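DHHA1 domain protein (Clostridium perfringens, PDB 3KEW) probably hydrolyses mischarged tRNA, like the zinc-binding editing domains related to alanyl-tRNA synthetase. Local coordinates at residues D93-L104 and E224-V232; L103-F112 and T138-L149. All coordinates share one frame; numbering follows the deposited sequence.

Contact 1 (D93-L104 and E224-V232). With ZN (zinc ion), chain C.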
loop_
_atom_site.group_PDB
_atom_site.type_symbol
_atom_site.label_atom_id
_atom_site.label_comp_id
_atom_site.label_asym_id
_atom_site.label_seq_id
_atom_site.Cartn_x
_atom_site.Cartn_y
_atom_site.Cartn_z
ATOM N N ASP A 93 -0.217 7.505 5.284
ATOM C CA ASP A 93 1.234 7.603 5.075
ATOM C C ASP A 93 1.745 6.451 4.211
ATOM O O ASP A 93 2.396 6.681 3.198
ATOM C CB ASP A 93 1.991 7.640 6.409
ATOM C CG ASP A 93 3.500 7.591 6.225
ATOM O OD1 ASP A 93 4.037 8.440 5.485
ATOM O OD2 ASP A 93 4.149 6.699 6.817
ATOM N N GLY A 94 1.407 5.222 4.606
ATOM C CA GLY A 94 1.764 4.021 3.851
ATOM C C GLY A 94 1.141 3.963 2.468
ATOM O O GLY A 94 1.786 3.509 1.529
ATOM N N MET A 95 -0.106 4.421 2.346
ATOM C CA MET A 95 -0.774 4.522 1.039
ATOM C C MET A 95 0.018 5.430 0.081
ATOM O O MET A 95 0.252 5.062 -1.078
ATOM C CB MET A 95 -2.225 5.028 1.187
ATOM C CG MET A 95 -3.229 4.049 1.874
ATOM S SD MET A 95 -4.854 4.717 2.304
ATOM C CE MET A 95 -5.565 4.779 0.654
ATOM N N GLN A 96 0.433 6.601 0.578
ATOM C CA GLN A 96 1.202 7.588 -0.210
ATOM C C GLN A 96 2.591 7.095 -0.626
ATOM O O GLN A 96 2.986 7.259 -1.788
ATOM C CB GLN A 96 1.324 8.930 0.537
ATOM C CG GLN A 96 0.016 9.697 0.653
ATOM C CD GLN A 96 0.143 10.967 1.459
ATOM O OE1 GLN A 96 0.648 10.960 2.582
ATOM N NE2 GLN A 96 -0.338 12.064 0.900
ATOM N N GLN A 97 3.330 6.480 0.304
ATOM C CA GLN A 97 4.679 5.955 -0.016
ATOM C C GLN A 97 4.663 4.850 -1.050
ATOM O O GLN A 97 5.576 4.758 -1.870
ATOM C CB GLN A 97 5.425 5.455 1.223
ATOM C CG GLN A 97 5.482 6.416 2.392
ATOM C CD GLN A 97 5.624 7.882 1.999
ATOM O OE1 GLN A 97 6.575 8.273 1.312
ATOM N NE2 GLN A 97 4.682 8.708 2.464
ATOM N N HIS A 98 3.625 4.012 -1.009
ATOM C CA HIS A 98 3.512 2.888 -1.934
ATOM C C HIS A 98 3.161 3.361 -3.343
ATOM O O HIS A 98 3.801 2.947 -4.309
ATOM C CB HIS A 98 2.483 1.871 -1.428
ATOM C CG HIS A 98 2.631 0.502 -2.020
ATOM N ND1 HIS A 98 2.158 -0.626 -1.386
ATOM C CD2 HIS A 98 3.196 0.073 -3.177
ATOM C CE1 HIS A 98 2.417 -1.688 -2.128
ATOM N NE2 HIS A 98 3.048 -1.292 -3.219
ATOM N N LEU A 99 2.133 4.201 -3.463
ATOM C CA LEU A 99 1.775 4.770 -4.762
ATOM C C LEU A 99 2.916 5.659 -5.281
ATOM O O LEU A 99 3.197 5.670 -6.474
ATOM C CB LEU A 99 0.437 5.545 -4.701
ATOM C CG LEU A 99 -0.003 6.325 -5.962
ATOM C CD1 LEU A 99 -0.165 5.408 -7.165
ATOM C CD2 LEU A 99 -1.282 7.125 -5.762
ATOM N N GLY A 100 3.561 6.398 -4.378
ATOM C CA GLY A 100 4.765 7.165 -4.700
ATOM C C GLY A 100 5.833 6.352 -5.426
ATOM O O GLY A 100 6.356 6.787 -6.455
ATOM N N GLN A 101 6.128 5.160 -4.906
ATOM C CA GLN A 101 7.016 4.210 -5.582
ATOM C C GLN A 101 6.521 3.810 -6.971
ATOM O O GLN A 101 7.293 3.860 -7.930
ATOM C CB GLN A 101 7.244 2.963 -4.733
ATOM C CG GLN A 101 8.136 1.912 -5.401
ATOM C CD GLN A 101 7.329 0.785 -5.988
ATOM O OE1 GLN A 101 6.560 0.152 -5.275
ATOM N NE2 GLN A 101 7.479 0.542 -7.300
ATOM N N HIS A 102 5.253 3.411 -7.073
ATOM C CA HIS A 102 4.654 3.019 -8.363
ATOM C C HIS A 102 4.732 4.142 -9.403
ATOM O O HIS A 102 4.981 3.895 -10.592
ATOM C CB HIS A 102 3.173 2.646 -8.181
ATOM C CG HIS A 102 2.941 1.262 -7.672
ATOM N ND1 HIS A 102 2.079 0.384 -8.290
ATOM C CD2 HIS A 102 3.427 0.613 -6.586
ATOM C CE1 HIS A 102 2.056 -0.755 -7.617
ATOM N NE2 HIS A 102 2.864 -0.641 -6.580
ATOM N N LEU A 103 4.459 5.361 -8.944
ATOM C CA LEU A 103 4.483 6.551 -9.797
ATOM C C LEU A 103 5.875 6.825 -10.381
ATOM O O LEU A 103 6.026 6.992 -11.601
ATOM C CB LEU A 103 3.950 7.769 -9.028
ATOM C CG LEU A 103 3.878 9.094 -9.794
ATOM C CD1 LEU A 103 2.956 8.995 -11.007
ATOM C CD2 LEU A 103 3.436 10.215 -8.861
ATOM N N LEU A 104 6.878 6.843 -9.508
ATOM C CA LEU A 104 8.277 7.051 -9.891
ATOM C C LEU A 104 8.744 5.970 -10.848
ATOM O O LEU A 104 9.316 6.273 -11.903
ATOM C CB LEU A 104 9.191 7.062 -8.659
ATOM C CG LEU A 104 9.231 8.309 -7.781
ATOM C CD1 LEU A 104 10.042 8.032 -6.494
ATOM C CD2 LEU A 104 9.789 9.534 -8.507
ATOM N N GLU A 224 16.326 7.130 -2.653
ATOM C CA GLU A 224 15.506 7.473 -1.476
ATOM C C GLU A 224 14.470 8.549 -1.794
ATOM O O GLU A 224 14.812 9.599 -2.344
ATOM C CB GLU A 224 16.379 7.963 -0.311
ATOM C CG GLU A 224 16.949 6.875 0.554
ATOM C CD GLU A 224 17.875 7.395 1.641
ATOM O OE1 GLU A 224 18.990 6.843 1.767
ATOM O OE2 GLU A 224 17.500 8.349 2.363
ATOM N N TYR A 225 13.210 8.310 -1.431
ATOM C CA TYR A 225 12.146 9.288 -1.691
ATOM C C TYR A 225 11.185 9.475 -0.517
ATOM O O TYR A 225 11.086 8.624 0.374
ATOM C CB TYR A 225 11.358 8.936 -2.975
ATOM C CG TYR A 225 10.442 7.747 -2.788
ATOM C CD1 TYR A 225 10.894 6.449 -3.050
ATOM C CD2 TYR A 225 9.127 7.913 -2.319
ATOM C CE1 TYR A 225 10.068 5.360 -2.855
ATOM C CE2 TYR A 225 8.293 6.823 -2.118
ATOM C CZ TYR A 225 8.772 5.556 -2.391
ATOM O OH TYR A 225 7.962 4.480 -2.191
ATOM N N VAL A 226 10.458 10.590 -0.555
ATOM C CA VAL A 226 9.357 10.884 0.368
ATOM C C VAL A 226 8.161 11.412 -0.416
ATOM O O VAL A 226 8.319 12.184 -1.357
ATOM C CB VAL A 226 9.754 11.912 1.474
ATOM C CG1 VAL A 226 10.514 11.231 2.604
ATOM C CG2 VAL A 226 10.592 13.049 0.896
ATOM N N ALA A 227 6.968 10.962 -0.048
ATOM C CA ALA A 227 5.735 11.474 -0.630
ATOM C C ALA A 227 4.818 11.983 0.474
ATOM O O ALA A 227 4.946 11.569 1.629
ATOM C CB ALA A 227 5.033 10.395 -1.468
ATOM N N GLY A 228 3.915 12.893 0.115
ATOM C CA GLY A 228 2.891 13.391 1.035
ATOM C C GLY A 228 3.421 14.209 2.193
ATOM O O GLY A 228 4.227 15.116 1.998
ATOM N N ASN A 229 2.975 13.855 3.397
ATOM C CA ASN A 229 3.303 14.590 4.625
ATOM C C ASN A 229 4.759 14.434 5.063
ATOM O O ASN A 229 5.287 15.272 5.790
ATOM C CB ASN A 229 2.361 14.174 5.763
ATOM C CG ASN A 229 0.967 13.801 5.267
ATOM O OD1 ASN A 229 0.136 14.669 4.994
ATOM N ND2 ASN A 229 0.709 12.501 5.151
ATOM N N ARG A 230 5.393 13.351 4.617
ATOM C CA ARG A 230 6.824 13.122 4.821
ATOM C C ARG A 230 7.696 14.120 4.047
ATOM O O ARG A 230 8.806 14.442 4.470
ATOM C CB ARG A 230 7.199 11.706 4.379
ATOM C CG ARG A 230 6.740 10.583 5.293
ATOM C CD ARG A 230 7.518 9.326 4.959
ATOM N NE ARG A 230 6.932 8.133 5.561
ATOM C CZ ARG A 230 7.522 6.939 5.595
ATOM N NH1 ARG A 230 8.727 6.774 5.062
ATOM N NH2 ARG A 230 6.905 5.908 6.168
ATOM N N ALA A 231 7.190 14.595 2.914
ATOM C CA ALA A 231 7.948 15.473 2.029
ATOM C C ALA A 231 7.965 16.938 2.471
ATOM O O ALA A 231 8.729 17.743 1.935
ATOM C CB ALA A 231 7.433 15.350 0.598
ATOM N N VAL A 232 7.121 17.272 3.446
ATOM C CA VAL A 232 6.986 18.646 3.943
ATOM C C VAL A 232 7.346 18.753 5.426
ATOM O O VAL A 232 8.048 19.679 5.843
ATOM C CB VAL A 232 5.561 19.205 3.702
ATOM C CG1 VAL A 232 5.321 19.435 2.212
ATOM C CG2 VAL A 232 4.501 18.268 4.273
HETATM ZN ZN ZN C . 3.282 -2.444 -5.224
HETATM O O HOH W 1 3.101 10.914 5.166
HETATM O O HOH W 2 8.995 7.531 2.262
HETATM O O HOH W 3 5.494 -2.003 -5.770
HETATM O O HOH W 4 3.617 -3.821 -6.954
HETATM O O HOH W 5 4.161 -4.256 -3.899
#
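Q97 and A227 meet as an amide reading a strand. Q97 OE1 accepts from A227 N at 3.0 Å, in its own carbonyl plane and on a lone pair, while Q97 NE2 donates almost straight (172°) to A227 O, also 3.0 Å away, coming from above the carbonyl plane of A227. The side chain thus engages both polar backbone atoms of A227, much as a neighbouring strand might. A bend at chi2 (-36°) folds the amide back along the helix, where NE2 also donates to D93 O.

The guanidinium of R230 stacks on this amide with the planes 8° apart, and Q97 CG lies 3.8 Å above its centre. R230 meanwhile grips D93 side-on, NE to OD1 and NH2 to OD2, both 2.9 Å, each on a syn lone pair. G122 O takes a further bond from NH2. Further along, L104 CD1 makes an off-centre CH-pi contact with the Y225 ring, 4.2 Å from its centroid.

Two waters bridge the segments: one joins D93 OD1 to N229 ND2, whose OD1 bonds Q207 NE2, the other Q97 OE1 to Y225 O. From the face of the helix turned from the strand, H98 and H102 bind zinc through NE2, with C195 and three waters. Two histidines four residues apart on a helix, joined by a cysteine far along the chain, are consistent with the zinc site of AlaX-type editing domains.

Contact 2 (L103-F112 and T138-L149)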
loop_
_atom_site.group_PDB
_atom_site.type_symbol
_atom_site.label_atom_id
_atom_site.label_comp_id
_atom_site.label_asym_id
_atom_site.label_seq_id
_atom_site.Cartn_x
_atom_site.Cartn_y
_atom_site.Cartn_z
ATOM N N LEU A 103 4.459 5.361 -8.944
ATOM C CA LEU A 103 4.483 6.551 -9.797
ATOM C C LEU A 103 5.875 6.825 -10.381
ATOM O O LEU A 103 6.026 6.992 -11.601
ATOM C CB LEU A 103 3.950 7.769 -9.028
ATOM C CG LEU A 103 3.878 9.094 -9.794
ATOM C CD1 LEU A 103 2.956 8.995 -11.007
ATOM C CD2 LEU A 103 3.436 10.215 -8.861
ATOM N N LEU A 104 6.878 6.843 -9.508
ATOM C CA LEU A 104 8.277 7.051 -9.891
ATOM C C LEU A 104 8.744 5.970 -10.848
ATOM O O LEU A 104 9.316 6.273 -11.903
ATOM C CB LEU A 104 9.191 7.062 -8.659
ATOM C CG LEU A 104 9.231 8.309 -7.781
ATOM C CD1 LEU A 104 10.042 8.032 -6.494
ATOM C CD2 LEU A 104 9.789 9.534 -8.507
ATOM N N SER A 105 8.457 4.717 -10.490
ATOM C CA SER A 105 8.802 3.568 -11.314
ATOM C C SER A 105 8.226 3.726 -12.724
ATOM O O SER A 105 8.938 3.518 -13.709
ATOM C CB SER A 105 8.300 2.273 -10.662
ATOM O OG SER A 105 9.103 1.954 -9.533
ATOM N N GLY A 106 6.961 4.146 -12.792
ATOM C CA GLY A 106 6.239 4.342 -14.055
ATOM C C GLY A 106 6.776 5.502 -14.867
ATOM O O GLY A 106 6.793 5.440 -16.101
ATOM N N CYS A 107 7.220 6.555 -14.175
ATOM C CA CYS A 107 7.849 7.718 -14.821
ATOM C C CYS A 107 9.231 7.375 -15.378
ATOM O O CYS A 107 9.547 7.727 -16.515
ATOM C CB CYS A 107 7.954 8.911 -13.861
ATOM S SG CYS A 107 6.403 9.715 -13.520
ATOM N N PHE A 108 10.044 6.681 -14.584
ATOM C CA PHE A 108 11.343 6.206 -15.064
ATOM C C PHE A 108 11.264 5.348 -16.325
ATOM O O PHE A 108 12.080 5.511 -17.228
ATOM C CB PHE A 108 12.089 5.464 -13.976
ATOM C CG PHE A 108 12.875 6.361 -13.072
ATOM C CD1 PHE A 108 14.016 7.014 -13.537
ATOM C CD2 PHE A 108 12.486 6.550 -11.757
ATOM C CE1 PHE A 108 14.752 7.839 -12.696
ATOM C CE2 PHE A 108 13.219 7.376 -10.909
ATOM C CZ PHE A 108 14.355 8.020 -11.387
ATOM N N TYR A 109 10.277 4.456 -16.388
ATOM C CA TYR A 109 10.083 3.616 -17.564
ATOM C C TYR A 109 9.514 4.393 -18.741
ATOM O O TYR A 109 9.945 4.197 -19.882
ATOM C CB TYR A 109 9.179 2.410 -17.255
ATOM C CG TYR A 109 9.094 1.437 -18.404
ATOM C CD1 TYR A 109 10.091 0.478 -18.601
ATOM C CD2 TYR A 109 8.038 1.491 -19.317
ATOM C CE1 TYR A 109 10.038 -0.408 -19.681
ATOM C CE2 TYR A 109 7.976 0.614 -20.393
ATOM C CZ TYR A 109 8.978 -0.338 -20.564
ATOM O OH TYR A 109 8.908 -1.217 -21.617
ATOM N N ASP A 110 8.520 5.238 -18.473
ATOM C CA ASP A 110 7.874 6.018 -19.529
ATOM C C ASP A 110 8.845 6.998 -20.195
ATOM O O ASP A 110 8.873 7.105 -21.419
ATOM C CB ASP A 110 6.656 6.766 -18.990
ATOM C CG ASP A 110 5.979 7.608 -20.048
ATOM O OD1 ASP A 110 6.035 8.850 -19.935
ATOM O OD2 ASP A 110 5.407 7.029 -20.997
ATOM N N LEU A 111 9.648 7.684 -19.386
ATOM C CA LEU A 111 10.594 8.671 -19.899
ATOM C C LEU A 111 11.860 8.052 -20.498
ATOM O O LEU A 111 12.247 8.404 -21.614
ATOM C CB LEU A 111 10.974 9.684 -18.811
ATOM C CG LEU A 111 9.903 10.596 -18.200
ATOM C CD1 LEU A 111 10.549 11.504 -17.177
ATOM C CD2 LEU A 111 9.158 11.408 -19.251
ATOM N N PHE A 112 12.492 7.134 -19.763
ATOM C CA PHE A 112 13.834 6.651 -20.111
ATOM C C PHE A 112 13.948 5.159 -20.432
ATOM O O PHE A 112 15.043 4.686 -20.745
ATOM C CB PHE A 112 14.830 6.993 -18.995
ATOM C CG PHE A 112 14.753 8.416 -18.526
ATOM C CD1 PHE A 112 15.132 9.465 -19.367
ATOM C CD2 PHE A 112 14.299 8.709 -17.243
ATOM C CE1 PHE A 112 15.052 10.784 -18.935
ATOM C CE2 PHE A 112 14.224 10.020 -16.798
ATOM C CZ PHE A 112 14.603 11.064 -17.643
ATOM N N THR A 138 18.687 12.969 -15.187
ATOM C CA THR A 138 17.579 12.053 -15.497
ATOM C C THR A 138 16.709 11.792 -14.270
ATOM O O THR A 138 15.490 11.704 -14.380
ATOM C CB THR A 138 18.072 10.703 -16.066
ATOM O OG1 THR A 138 19.101 10.184 -15.221
ATOM C CG2 THR A 138 18.625 10.872 -17.482
ATOM N N ILE A 139 17.354 11.682 -13.112
ATOM C CA ILE A 139 16.670 11.502 -11.841
ATOM C C ILE A 139 15.759 12.694 -11.536
ATOM O O ILE A 139 14.560 12.511 -11.254
ATOM C CB ILE A 139 17.684 11.214 -10.715
ATOM C CG1 ILE A 139 18.273 9.809 -10.907
ATOM C CG2 ILE A 139 17.039 11.365 -9.321
ATOM C CD1 ILE A 139 19.354 9.442 -9.927
ATOM N N ARG A 140 16.302 13.908 -11.662
ATOM C CA ARG A 140 15.515 15.134 -11.436
ATOM C C ARG A 140 14.402 15.332 -12.466
ATOM O O ARG A 140 13.363 15.898 -12.141
ATOM C CB ARG A 140 16.408 16.381 -11.342
ATOM C CG ARG A 140 17.350 16.405 -10.131
ATOM C CD ARG A 140 16.610 16.379 -8.825
ATOM N NE ARG A 140 17.535 16.229 -7.700
ATOM C CZ ARG A 140 17.169 15.941 -6.452
ATOM N NH1 ARG A 140 15.890 15.752 -6.154
ATOM N NH2 ARG A 140 18.090 15.835 -5.500
ATOM N N GLU A 141 14.606 14.853 -13.696
ATOM C CA GLU A 141 13.538 14.878 -14.701
ATOM C C GLU A 141 12.380 13.923 -14.362
ATOM O O GLU A 141 11.217 14.209 -14.669
ATOM C CB GLU A 141 14.092 14.568 -16.094
ATOM C CG GLU A 141 14.781 15.749 -16.750
ATOM C CD GLU A 141 15.527 15.388 -18.032
ATOM O OE1 GLU A 141 15.517 14.203 -18.439
ATOM O OE2 GLU A 141 16.131 16.301 -18.633
ATOM N N ALA A 142 12.700 12.793 -13.730
ATOM C CA ALA A 142 11.669 11.840 -13.313
ATOM C C ALA A 142 10.868 12.367 -12.119
ATOM O O ALA A 142 9.647 12.253 -12.100
ATOM C CB ALA A 142 12.283 10.472 -13.009
ATOM N N GLU A 143 11.573 12.952 -11.149
ATOM C CA GLU A 143 10.969 13.679 -10.027
ATOM C C GLU A 143 9.997 14.779 -10.488
ATOM O O GLU A 143 8.888 14.901 -9.960
ATOM C CB GLU A 143 12.067 14.287 -9.151
ATOM C CG GLU A 143 11.558 14.950 -7.858
ATOM C CD GLU A 143 12.640 15.712 -7.105
ATOM O OE1 GLU A 143 12.686 15.623 -5.862
ATOM O OE2 GLU A 143 13.451 16.409 -7.750
ATOM N N LYS A 144 10.417 15.555 -11.487
ATOM C CA LYS A 144 9.604 16.625 -12.062
ATOM C C LYS A 144 8.337 16.073 -12.705
ATOM O O LYS A 144 7.229 16.581 -12.464
ATOM C CB LYS A 144 10.422 17.400 -13.095
ATOM C CG LYS A 144 9.927 18.805 -13.385
ATOM C CD LYS A 144 10.870 19.516 -14.358
ATOM C CE LYS A 144 10.457 20.966 -14.592
ATOM N NZ LYS A 144 11.327 21.615 -15.617
ATOM N N GLU A 145 8.507 15.022 -13.509
ATOM C CA GLU A 145 7.393 14.386 -14.203
ATOM C C GLU A 145 6.404 13.724 -13.237
ATOM O O GLU A 145 5.186 13.796 -13.438
ATOM C CB GLU A 145 7.922 13.389 -15.241
ATOM C CG GLU A 145 6.861 12.590 -15.992
ATOM C CD GLU A 145 6.213 13.343 -17.144
ATOM O OE1 GLU A 145 6.505 14.537 -17.347
ATOM O OE2 GLU A 145 5.406 12.726 -17.866
ATOM N N ALA A 146 6.928 13.112 -12.179
ATOM C CA ALA A 146 6.076 12.508 -11.148
ATOM C C ALA A 146 5.165 13.565 -10.526
ATOM O O ALA A 146 3.947 13.382 -10.457
ATOM C CB ALA A 146 6.920 11.819 -10.089
ATOM N N ASN A 147 5.766 14.683 -10.122
ATOM C CA ASN A 147 5.034 15.815 -9.561
ATOM C C ASN A 147 4.079 16.455 -10.554
ATOM O O ASN A 147 3.012 16.915 -10.168
ATOM C CB ASN A 147 6.004 16.845 -9.009
ATOM C CG ASN A 147 6.513 16.472 -7.642
ATOM O OD1 ASN A 147 5.745 16.407 -6.686
ATOM N ND2 ASN A 147 7.814 16.213 -7.540
ATOM N N ARG A 148 4.458 16.460 -11.829
ATOM C CA ARG A 148 3.569 16.911 -12.891
ATOM C C ARG A 148 2.315 16.039 -13.010
ATOM O O ARG A 148 1.212 16.563 -13.187
ATOM C CB ARG A 148 4.298 16.971 -14.237
ATOM C CG ARG A 148 3.454 17.626 -15.334
ATOM C CD ARG A 148 4.087 17.524 -16.691
ATOM N NE ARG A 148 4.045 16.164 -17.230
ATOM C CZ ARG A 148 3.024 15.645 -17.906
ATOM N NH1 ARG A 148 1.922 16.349 -18.124
ATOM N NH2 ARG A 148 3.103 14.402 -18.360
ATOM N N LEU A 149 2.482 14.719 -12.909
ATOM C CA LEU A 149 1.338 13.808 -12.980
ATOM C C LEU A 149 0.493 13.802 -11.699
ATOM O O LEU A 149 -0.699 13.494 -11.759
ATOM C CB LEU A 149 1.759 12.384 -13.390
ATOM C CG LEU A 149 2.308 12.197 -14.809
ATOM C CD1 LEU A 149 2.744 10.747 -15.035
ATOM C CD2 LEU A 149 1.297 12.647 -15.878
#
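A142 presses its methyl flat onto the ring of F108: CB stands 3.6 Å from the ring centroid and only 14° off the normal, so all six ring carbons feel the one group. The neighbouring F112 ring is clamped differently. L111 CB of its own helix covers one face, and T138 CB sits on the opposite face, offset toward the rim, 4.1 Å from the centroid. At the edge of F112 the carboxylate of E141 lies nearly coplanar with the ring, the planes 15° apart, and brings OE1 to 3.4 Å from CZ, an approach that the positive rim of an aromatic ring would probably suit. T138 meets F112 with its carbon atoms, while its hydroxyl bonds D135 O.

Segments 103-112 and 138-149 run at 117° to each other, and small residues at the crossing let their backbones come close. C107 is a classic knob, held in the hole formed by A142, E145, A146 and L149. Its SG lies 3.7 Å from A146 CA. Both helices also pack against the four-stranded antiparallel sheet: F108 reaches I130 and I223 there, and A146 touches I209.

On one flank of the knob, L103 lays CD2 against A146, 3.6 Å from its O, and points CD1 at L149 CB. On another, L111 CD1 rests alongside the bent chain of E145, 3.8 Å from E145 CB. The E145 carboxylate is gripped side-on by R148, which sends NE to OE1 and NH2 to OE2, both from above the carboxylate plane. This ion pair probably offsets the nearby like charge of D110, whose OD1 is 4.4 Å from E145 OE2.

In the fold
From the N terminus the chain first builds a closed antiparallel barrel, then enters helix 88-112, which serves both contacts. Contact 2 closes the shorter loop: after the hairpin of strands 116-121 and 126-131, helix 136-152 returns to pack across the later turns of helix 88-112. Contact 1 closes the longer one, bringing strand 220-227 and the C-terminal turn back to the earlier turns, so contact 2 is nested inside it. Their segments overlap at L103 and L104, of which L104 touches both partners, and their centres are about 13 Å apart. Together they tie the helix pair to the four-stranded sheet, with contact 1 adjoining the zinc site and contact 2 lying farther from the chain's centre.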